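PDB 4WUJ: glycoside hydrolase family 15, cellulose signaling associated protein envoy, which senses blue light through a flavin-binding LOV domain and takes part in a pathway that integrates light with oxidative stress. Local coordinates for the interface of chains A and B. Coordinates in Å, arbitrary orientation; residue numbers count along the deposited sequence, not the author numbering. Chains: chain A/B, Glycoside hydrolase family 15, cellulose signaling associated protein envoy.

Contact 1: the interface of chains A and B. Residues chain A 33-34; chain B 8, 12-15.
A:Leu34 fills the tight end of this patch, its backbone carbonyl turned to the start of helix 14-22 of chain B and its side chain laid against B:Met15. The two belong to copies of one LOV domain, in a two-fold interface where a loop of chain A runs past the N-terminal segment of chain B. B:Val14 N, in the first turn of the helix, gives its hydrogen to A:Leu34 O at 2.8 Å; the donor stands 26° from the carbonyl plane and the bond is bent, 126° at the hydrogen. The same oxygen has a second, weak bond from B:Met15 N, so it helps to cap amides that begin the helix. The leucine and methionine side chains run alongside each other, pointing the same way. B:Met15 bends twice along its chain, which brings its terminal methyl CE to 3.5 Å from A:Leu34 CG. Packing is looser round A:Pro33, which hides 32 Å² of surface against 59 Å² for A:Leu34. Its ring carbon CB rests on B:Asp13 CB at 3.7 Å, and B:Asp13 OD1 accepts a weak bond from A:Leu34 N. At the far edge B:Ser8 brings its backbone N and CB to the A:Pro33 carbonyl, while its hydroxyl turns to its own chain: OG gives a hydrogen bond to B:Ile12 O at 2.5 Å.

Contact 2: the interface of chains A and B. Residues chain A 7-8, 11-12; chain B 33-35.
B:Pro33, A:Ser8 and A:Tyr7 hide most of the surface in this patch, a meeting of loops in the two-fold interface between the two LOV-domain copies of the assembly, which may be the dimer the protein forms. B:Pro33 sets one edge of its ring, CB and CG, against A:Ser8, with CB 3.8 Å from the serine CB. Its CG also reaches the carbonyl oxygen of A:Gly11 at the rim. Beyond the ring, B:Pro33 O is joined to the neighbouring chain through water 1, which lies 2.8 Å from that oxygen and 3.0 Å from A:Tyr7 N.

A:Ser8 holds its hydroxyl anti to the backbone N (chi1 179°), turned back towards its own chain. From there OG donates to A:Ile12 O at 2.7 Å, coming from above the carbonyl plane, 37° out of it, a bond that ties the two ends of the turn together. The same hydroxyl also gives a weak hydrogen bond to the carboxylate of B:Asp35, 3.2 Å from OG to OD2. The backbone adds another weak bond, from B:Asp35 N to A:Tyr7 O. Replacing this aspartate by an alanine would probably cost A:Ser8 OG the weak bond to the carboxylate and uncover the serine backbone over which the carboxylate carbon CG packs.

A:Tyr7 presses mainly its CB on B:Leu34. With chi1 at -59°, CG sits beside the backbone N, and the aromatic ring is carried away from the proline while the side chain runs alongside that of B:Leu34, pointing the same way. The touching branch of that leucine is CD2, which faces A:Tyr7 CB.

Contact 1: the interface of chains A and B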
ATOM      1  N   PRO A  33       0.934 -10.327   7.212  1.00 35.67           N
ATOM      2  CA  PRO A  33       1.149  -8.870   7.176  1.00 36.76           C
ATOM      3  C   PRO A  33       1.266  -8.297   5.740  1.00 31.17           C
ATOM      4  O   PRO A  33       1.854  -8.932   4.871  1.00 31.77           O
ATOM      5  CB  PRO A  33       2.459  -8.694   7.964  1.00 35.31           C
ATOM      6  CG  PRO A  33       3.188  -9.986   7.829  1.00 34.16           C
ATOM      7  CD  PRO A  33       2.102 -11.058   7.736  1.00 33.49           C
ATOM      8  N   LEU A  34       0.689  -7.121   5.506  1.00 30.51           N
ATOM      9  CA  LEU A  34       0.932  -6.365   4.274  1.00 29.93           C
ATOM     10  C   LEU A  34       1.569  -4.998   4.567  1.00 23.66           C
ATOM     11  O   LEU A  34       1.100  -4.281   5.458  1.00 24.77           O
ATOM     12  CB  LEU A  34      -0.392  -6.084   3.533  1.00 32.11           C
ATOM     13  CG  LEU A  34      -1.285  -7.173   2.928  1.00 41.49           C
ATOM     14  CD1 LEU A  34      -1.964  -6.655   1.620  1.00 39.05           C
ATOM     15  CD2 LEU A  34      -0.518  -8.398   2.640  1.00 41.44           C
TER
ATOM     16  N   SER B   8       4.576  -8.476   3.150  1.00 32.56           N
ATOM     17  CA  SER B   8       5.272  -7.305   3.718  1.00 28.39           C
ATOM     18  C   SER B   8       6.778  -7.561   3.748  1.00 30.63           C
ATOM     19  O   SER B   8       7.283  -8.278   4.613  1.00 26.56           O
ATOM     20  CB  SER B   8       4.684  -6.962   5.098  1.00 28.46           C
ATOM     21  OG  SER B   8       5.483  -6.061   5.834  1.00 27.78           O
ATOM     22  N   ILE B  12       6.571  -5.200   8.491  1.00 28.42           N
ATOM     23  CA  ILE B  12       5.632  -4.364   9.202  1.00 33.16           C
ATOM     24  C   ILE B  12       4.253  -4.635   8.641  1.00 32.14           C
ATOM     25  O   ILE B  12       4.058  -4.787   7.430  1.00 31.37           O
ATOM     26  CB  ILE B  12       5.993  -2.848   9.123  1.00 37.31           C
ATOM     27  CG1 ILE B  12       7.412  -2.599   9.678  1.00 41.48           C
ATOM     28  CG2 ILE B  12       4.962  -2.030   9.910  1.00 31.89           C
ATOM     29  CD1 ILE B  12       7.424  -1.948  11.105  1.00 40.67           C
ATOM     30  N   ASP B  13       3.287  -4.720   9.534  1.00 35.80           N
ATOM     31  CA  ASP B  13       1.949  -4.993   9.129  1.00 37.95           C
ATOM     32  C   ASP B  13       1.215  -3.651   9.040  1.00 33.33           C
ATOM     33  O   ASP B  13       0.535  -3.254   9.979  1.00 31.19           O
ATOM     34  CB  ASP B  13       1.275  -5.960  10.128  1.00 30.38           C
ATOM     35  CG  ASP B  13      -0.170  -6.245   9.755  1.00 37.86           C
ATOM     36  OD1 ASP B  13      -0.502  -5.986   8.580  1.00 36.62           O
ATOM     37  OD2 ASP B  13      -0.979  -6.672  10.606  1.00 47.79           O
ATOM     38  N   VAL B  14       1.335  -2.956   7.903  1.00 33.86           N
ATOM     39  CA  VAL B  14       0.690  -1.646   7.756  1.00 34.22           C
ATOM     40  C   VAL B  14      -0.818  -1.754   7.918  1.00 33.90           C
ATOM     41  O   VAL B  14      -1.444  -0.889   8.530  1.00 31.47           O
ATOM     42  CB  VAL B  14       0.981  -0.959   6.386  1.00 35.38           C
ATOM     43  CG1 VAL B  14       0.095   0.245   6.234  1.00 36.14           C
ATOM     44  CG2 VAL B  14       2.408  -0.499   6.297  1.00 31.13           C
ATOM     45  N   MET B  15      -1.392  -2.812   7.349  1.00 33.94           N
ATOM     46  CA  MET B  15      -2.801  -3.127   7.553  1.00 30.58           C
ATOM     47  C   MET B  15      -3.293  -3.213   9.012  1.00 36.27           C
ATOM     48  O   MET B  15      -4.403  -2.768   9.319  1.00 35.05           O
ATOM     49  CB  MET B  15      -3.158  -4.411   6.813  1.00 39.42           C
ATOM     50  CG  MET B  15      -3.735  -4.086   5.424  1.00 46.50           C
ATOM     51  SD  MET B  15      -5.197  -5.042   5.053  1.00 93.65           S
ATOM     52  CE  MET B  15      -4.486  -6.549   4.313  1.00 61.53           C
TER

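Contact 2: the interface of chains A and B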
ATOM      1  N   TYR A   7      -4.497  11.882  -0.450  1.00 19.30           N
ATOM      2  CA  TYR A   7      -3.610  10.725  -0.159  1.00 25.17           C
ATOM      3  C   TYR A   7      -3.886   9.539  -1.079  1.00 26.80           C
ATOM      4  O   TYR A   7      -3.399   8.452  -0.819  1.00 24.36           O
ATOM      5  CB  TYR A   7      -3.647  10.307   1.337  1.00 22.08           C
ATOM      6  CG  TYR A   7      -3.238  11.434   2.270  1.00 22.21           C
ATOM      7  CD1 TYR A   7      -1.992  12.038   2.169  1.00 21.39           C
ATOM      8  CD2 TYR A   7      -4.118  11.924   3.210  1.00 23.36           C
ATOM      9  CE1 TYR A   7      -1.628  13.084   3.038  1.00 20.75           C
ATOM     10  CE2 TYR A   7      -3.767  12.955   4.058  1.00 22.90           C
ATOM     11  CZ  TYR A   7      -2.540  13.536   3.976  1.00 22.21           C
ATOM     12  OH  TYR A   7      -2.232  14.592   4.852  1.00 22.76           O
ATOM     13  N   SER A   8      -4.686   9.756  -2.137  1.00 25.43           N
ATOM     14  CA  SER A   8      -4.820   8.767  -3.233  1.00 24.11           C
ATOM     15  C   SER A   8      -4.807   9.447  -4.601  1.00 22.81           C
ATOM     16  O   SER A   8      -5.837   9.915  -5.068  1.00 19.34           O
ATOM     17  CB  SER A   8      -6.110   7.972  -3.098  1.00 18.90           C
ATOM     18  OG  SER A   8      -6.232   7.055  -4.163  1.00 25.60           O
ATOM     19  N   GLY A  11      -7.411   8.192  -6.907  1.00 21.56           N
ATOM     20  CA  GLY A  11      -8.799   8.381  -6.526  1.00 20.59           C
ATOM     21  C   GLY A  11      -9.399   7.176  -5.850  1.00 27.54           C
ATOM     22  O   GLY A  11     -10.475   7.260  -5.260  1.00 29.24           O
ATOM     23  N   ILE A  12      -8.722   6.038  -5.978  1.00 23.09           N
ATOM     24  CA  ILE A  12      -9.223   4.782  -5.472  1.00 21.33           C
ATOM     25  C   ILE A  12      -8.781   4.570  -4.049  1.00 26.36           C
ATOM     26  O   ILE A  12      -7.630   4.819  -3.713  1.00 24.31           O
ATOM     27  CB  ILE A  12      -8.663   3.646  -6.318  1.00 31.34           C
ATOM     28  CG1 ILE A  12      -9.259   3.702  -7.748  1.00 29.10           C
ATOM     29  CG2 ILE A  12      -8.945   2.333  -5.675  1.00 23.76           C
ATOM     30  CD1 ILE A  12      -8.531   2.834  -8.721  1.00 32.20           C
TER
ATOM     31  N   PRO B  33      -9.665   8.700   0.625  1.00 28.69           N
ATOM     32  CA  PRO B  33      -9.031   7.468   0.133  1.00 25.59           C
ATOM     33  C   PRO B  33      -7.509   7.495   0.217  1.00 21.75           C
ATOM     34  O   PRO B  33      -6.897   8.560   0.046  1.00 24.42           O
ATOM     35  CB  PRO B  33      -9.482   7.409  -1.330  1.00 28.51           C
ATOM     36  CG  PRO B  33      -9.662   8.823  -1.712  1.00 29.34           C
ATOM     37  CD  PRO B  33     -10.203   9.518  -0.477  1.00 29.10           C
ATOM     38  N   LEU B  34      -6.923   6.335   0.526  1.00 28.82           N
ATOM     39  CA  LEU B  34      -5.488   6.102   0.402  1.00 22.93           C
ATOM     40  C   LEU B  34      -5.222   5.055  -0.654  1.00 27.40           C
ATOM     41  O   LEU B  34      -5.849   3.975  -0.638  1.00 23.42           O
ATOM     42  CB  LEU B  34      -4.903   5.538   1.684  1.00 21.07           C
ATOM     43  CG  LEU B  34      -4.973   6.349   2.974  1.00 27.66           C
ATOM     44  CD1 LEU B  34      -3.765   6.071   3.900  1.00 26.12           C
ATOM     45  CD2 LEU B  34      -5.063   7.757   2.671  1.00 26.11           C
ATOM     46  N   ASP B  35      -4.259   5.318  -1.530  1.00 20.19           N
ATOM     47  CA  ASP B  35      -3.757   4.228  -2.352  1.00 30.76           C
ATOM     48  C   ASP B  35      -2.300   3.923  -2.032  1.00 20.58           C
ATOM     49  O   ASP B  35      -1.733   4.510  -1.121  1.00 21.29           O
ATOM     50  CB  ASP B  35      -3.976   4.490  -3.832  1.00 17.98           C
ATOM     51  CG  ASP B  35      -3.123   5.630  -4.363  1.00 17.04           C
ATOM     52  OD1 ASP B  35      -2.138   6.040  -3.710  1.00 23.12           O
ATOM     53  OD2 ASP B  35      -3.455   6.097  -5.476  1.00 20.66           O
TER
HETATM   54  O   HOH W   1      -7.174  11.283   0.679  1.00 24.88           O

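Contact 1 and contact 2 have C-alpha centres about 18 Å apart and are largely two-fold twins: the 33-34 loop of one chain meets the segment of residues 8 and 12 of the other, with the chains exchanged. They differ at the edges: contact 1 takes in residue 13 and the start of helix 14-22, contact 2 residues 7, 11 and 35. Together they show each chain offering both a loop and an N-terminal segment, so that the N-terminal segment of each copy appears to reach the 33-34 loop of the other. Such reciprocity fits a pairing of identical LOV domains, though the structure alone does not show how light affects it.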